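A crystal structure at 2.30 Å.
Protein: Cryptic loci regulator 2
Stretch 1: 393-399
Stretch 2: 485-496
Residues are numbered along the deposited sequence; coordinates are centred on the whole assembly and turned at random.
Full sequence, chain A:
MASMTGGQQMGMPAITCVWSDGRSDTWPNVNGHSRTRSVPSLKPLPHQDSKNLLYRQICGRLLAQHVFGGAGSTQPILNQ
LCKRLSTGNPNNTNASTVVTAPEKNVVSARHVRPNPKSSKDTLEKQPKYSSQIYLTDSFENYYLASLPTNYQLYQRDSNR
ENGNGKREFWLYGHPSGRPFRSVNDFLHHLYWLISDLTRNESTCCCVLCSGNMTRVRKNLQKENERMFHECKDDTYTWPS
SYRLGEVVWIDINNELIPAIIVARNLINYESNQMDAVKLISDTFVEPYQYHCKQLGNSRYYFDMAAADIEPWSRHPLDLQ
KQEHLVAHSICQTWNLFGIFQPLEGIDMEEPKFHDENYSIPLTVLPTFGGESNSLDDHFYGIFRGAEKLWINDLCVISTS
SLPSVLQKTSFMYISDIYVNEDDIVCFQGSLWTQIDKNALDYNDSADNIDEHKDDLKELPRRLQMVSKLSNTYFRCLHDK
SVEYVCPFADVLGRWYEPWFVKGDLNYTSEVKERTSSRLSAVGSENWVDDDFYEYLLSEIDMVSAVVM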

# COMPACT_ATOMS: atom_id res chain seq x y z
N ASP A 393 -6.82 -5.20 -8.11
CA ASP A 393 -7.00 -6.58 -7.68
C ASP A 393 -7.87 -7.33 -8.69
O ASP A 393 -8.41 -6.75 -9.63
CB ASP A 393 -7.62 -6.60 -6.28
CG ASP A 393 -7.58 -7.98 -5.64
OD1 ASP A 393 -6.81 -8.84 -6.11
OD2 ASP A 393 -8.31 -8.18 -4.65
N LEU A 394 -7.99 -8.64 -8.48
CA LEU A 394 -8.83 -9.50 -9.30
C LEU A 394 -9.94 -10.08 -8.44
O LEU A 394 -9.67 -10.65 -7.38
CB LEU A 394 -8.00 -10.63 -9.93
CG LEU A 394 -6.70 -10.20 -10.60
CD1 LEU A 394 -5.88 -11.40 -11.03
CD2 LEU A 394 -6.98 -9.29 -11.79
N CYS A 395 -11.19 -9.93 -8.89
CA CYS A 395 -12.34 -10.37 -8.12
C CYS A 395 -13.34 -11.07 -9.03
O CYS A 395 -13.42 -10.80 -10.23
CB CYS A 395 -13.03 -9.19 -7.42
SG CYS A 395 -13.93 -8.08 -8.53
N VAL A 396 -14.11 -11.97 -8.43
CA VAL A 396 -15.18 -12.68 -9.12
C VAL A 396 -16.46 -11.86 -8.99
O VAL A 396 -16.73 -11.26 -7.94
CB VAL A 396 -15.37 -14.09 -8.53
CG1 VAL A 396 -16.52 -14.83 -9.21
CG2 VAL A 396 -14.08 -14.90 -8.64
N ILE A 397 -17.25 -11.82 -10.06
CA ILE A 397 -18.51 -11.09 -10.08
C ILE A 397 -19.60 -11.99 -10.64
O ILE A 397 -19.34 -12.94 -11.37
CB ILE A 397 -18.42 -9.78 -10.90
CG1 ILE A 397 -18.18 -10.08 -12.38
CG2 ILE A 397 -17.33 -8.87 -10.34
CD1 ILE A 397 -18.20 -8.86 -13.28
N SER A 398 -20.84 -11.66 -10.28
CA SER A 398 -21.99 -12.36 -10.84
C SER A 398 -22.03 -12.16 -12.35
O SER A 398 -21.91 -11.04 -12.84
CB SER A 398 -23.28 -11.85 -10.21
OG SER A 398 -23.27 -12.01 -8.80
N THR A 399 -22.21 -13.26 -13.08
CA THR A 399 -22.38 -13.21 -14.53
C THR A 399 -23.83 -13.34 -14.95
O THR A 399 -24.12 -13.29 -16.15
CB THR A 399 -21.55 -14.32 -15.20
OG1 THR A 399 -21.91 -15.59 -14.63
CG2 THR A 399 -20.07 -14.07 -15.01
N VAL A 485 -18.85 -1.29 -14.93
CA VAL A 485 -19.11 -0.88 -13.56
C VAL A 485 -20.24 -1.73 -13.02
O VAL A 485 -21.33 -1.77 -13.60
CB VAL A 485 -19.47 0.61 -13.46
CG1 VAL A 485 -19.66 1.03 -12.01
CG2 VAL A 485 -18.40 1.47 -14.13
N CYS A 486 -19.98 -2.42 -11.91
CA CYS A 486 -21.01 -3.16 -11.21
C CYS A 486 -21.03 -2.74 -9.75
O CYS A 486 -20.00 -2.29 -9.22
CB CYS A 486 -20.78 -4.68 -11.29
SG CYS A 486 -19.34 -5.26 -10.37
N PRO A 487 -22.17 -2.85 -9.07
CA PRO A 487 -22.21 -2.51 -7.65
C PRO A 487 -21.50 -3.57 -6.82
O PRO A 487 -21.32 -4.72 -7.24
CB PRO A 487 -23.70 -2.46 -7.34
CG PRO A 487 -24.32 -3.39 -8.32
CD PRO A 487 -23.48 -3.28 -9.57
N PHE A 488 -21.10 -3.16 -5.62
CA PHE A 488 -20.54 -4.11 -4.66
C PHE A 488 -21.44 -5.32 -4.48
O PHE A 488 -20.96 -6.41 -4.16
CB PHE A 488 -20.32 -3.39 -3.32
CG PHE A 488 -19.55 -4.18 -2.30
CD1 PHE A 488 -18.47 -4.97 -2.67
CD2 PHE A 488 -19.88 -4.10 -0.96
CE1 PHE A 488 -17.76 -5.69 -1.72
CE2 PHE A 488 -19.18 -4.81 -0.01
CZ PHE A 488 -18.12 -5.60 -0.39
N ALA A 489 -22.75 -5.15 -4.69
CA ALA A 489 -23.69 -6.26 -4.55
C ALA A 489 -23.38 -7.41 -5.49
O ALA A 489 -23.72 -8.56 -5.20
CB ALA A 489 -25.11 -5.76 -4.79
N ASP A 490 -22.74 -7.13 -6.63
CA ASP A 490 -22.46 -8.16 -7.63
C ASP A 490 -21.03 -8.68 -7.56
O ASP A 490 -20.64 -9.49 -8.40
CB ASP A 490 -22.74 -7.62 -9.03
CG ASP A 490 -24.23 -7.48 -9.31
OD1 ASP A 490 -25.01 -8.29 -8.78
OD2 ASP A 490 -24.61 -6.55 -10.06
N VAL A 491 -20.24 -8.22 -6.59
CA VAL A 491 -18.92 -8.79 -6.33
C VAL A 491 -19.09 -9.98 -5.39
O VAL A 491 -19.68 -9.85 -4.31
CB VAL A 491 -17.97 -7.74 -5.73
CG1 VAL A 491 -16.60 -8.35 -5.45
CG2 VAL A 491 -17.85 -6.54 -6.66
N LEU A 492 -18.57 -11.13 -5.80
CA LEU A 492 -18.76 -12.37 -5.05
C LEU A 492 -17.58 -12.70 -4.14
O LEU A 492 -17.77 -13.35 -3.11
CB LEU A 492 -19.00 -13.54 -6.01
CG LEU A 492 -20.16 -13.34 -6.99
CD1 LEU A 492 -20.26 -14.52 -7.95
CD2 LEU A 492 -21.47 -13.15 -6.25
N GLY A 493 -16.38 -12.27 -4.50
CA GLY A 493 -15.22 -12.53 -3.67
C GLY A 493 -13.94 -12.36 -4.47
O GLY A 493 -13.96 -11.90 -5.61
N ARG A 494 -12.84 -12.75 -3.84
CA ARG A 494 -11.55 -12.70 -4.50
C ARG A 494 -11.43 -13.77 -5.57
O ARG A 494 -12.02 -14.85 -5.48
CB ARG A 494 -10.42 -12.90 -3.49
CG ARG A 494 -10.20 -11.75 -2.52
CD ARG A 494 -9.04 -12.07 -1.58
NE ARG A 494 -7.85 -12.47 -2.31
CZ ARG A 494 -6.71 -12.85 -1.74
NH1 ARG A 494 -6.59 -12.87 -0.42
NH2 ARG A 494 -5.68 -13.20 -2.50
N TRP A 495 -10.66 -13.46 -6.61
CA TRP A 495 -10.15 -14.46 -7.53
C TRP A 495 -8.80 -14.93 -7.02
O TRP A 495 -7.94 -14.12 -6.67
CB TRP A 495 -10.02 -13.89 -8.94
CG TRP A 495 -9.37 -14.81 -9.93
CD1 TRP A 495 -10.00 -15.69 -10.77
CD2 TRP A 495 -7.97 -14.94 -10.20
NE1 TRP A 495 -9.07 -16.35 -11.54
CE2 TRP A 495 -7.82 -15.91 -11.21
CE3 TRP A 495 -6.82 -14.33 -9.68
CZ2 TRP A 495 -6.57 -16.29 -11.70
CZ3 TRP A 495 -5.59 -14.71 -10.17
CH2 TRP A 495 -5.47 -15.68 -11.18
N TYR A 496 -8.61 -16.25 -6.96
CA TYR A 496 -7.37 -16.83 -6.49
C TYR A 496 -6.64 -17.51 -7.63
O TYR A 496 -7.25 -18.05 -8.56
CB TYR A 496 -7.62 -17.84 -5.36
CG TYR A 496 -8.22 -17.24 -4.11
CD1 TYR A 496 -7.42 -16.57 -3.19
CD2 TYR A 496 -9.57 -17.35 -3.84
CE1 TYR A 496 -7.96 -16.02 -2.04
CE2 TYR A 496 -10.12 -16.81 -2.69
CZ TYR A 496 -9.31 -16.14 -1.80
OH TYR A 496 -9.85 -15.60 -0.66
O HOH W 1 -7.38 -11.59 -5.21

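A beta bulge lets two strands stay hydrogen-bonded while their registers slip by a residue, and the pairing of 394-397 with 491-494 in Cryptic loci regulator 2 is a compact example. The strands run antiparallel, with an angle of 143° between their directions, and four backbone hydrogen bonds join them and the residues that flank them. Trp495 N donates to Leu394 O (3.1 Å), Val396 N to Gly493 O (2.8 Å), Leu492 N to Val396 O (2.8 Å) and Ser398 N to Asp490 O (2.9 Å). Val396 therefore uses both its amide and its carbonyl, but on different partners: Gly493 accepts and Leu492 donates. That split marks the bulge. Cys395 pairs with Arg494 and Val396 with Gly493, yet Ile397 faces Val491, so Leu492 is the extra residue on the second strand.

The distortion is visible in the torsions. Leu492 adopts phi/psi of -97/-29, far from extended values, and Gly493 follows at 161/-171. At those angles a CB on Gly493 would be jammed against the carbonyl oxygen of Leu492, so the backbone alone calls for glycine here. Beyond the bulge, Asp490 O also receives a close CA-H contact from Ile397 CA (3.1 Å). Asp490 closes a short 3-10 segment, held by Asp490 N to Pro487 O (2.9 Å) and Val491 N to Phe488 O (3.1 Å), which leads the chain into the strand.

Side chains follow from this register. Ile397 and Val491 lie on the same face of the sheet, where Ile397 CG2 stands 4.4 Å from Val491 CG2 and 4.1 Å from Cys486 SG. Cys395 joins this apolar group through SG, 4.1 Å from Val491 CG1. Val396 projects from the other face, the face to which Gly493 contributes no side chain, and its methyls reach along the partner chain: CG1 lies 4.0 Å from Leu492 CD1, and CG2 lies 4.2 Å from Trp495 CB. Leu492, the bulge residue, points toward the first strand and brings CD2 to 3.3 Å from Ser398 OG.

At the far end, Leu394 CD1 packs obliquely on the Trp495 ring, 3.4 Å from CE3. A water bridges polar groups here; it accepts from Arg494 NE (3.1 Å) and lies within hydrogen-bonding reach of Asp393 OD1 (2.9 Å) and Trp495 O (3.0 Å). Asp393 OD1 also takes a weak hydrogen bond from Leu394 N (2.7 Å).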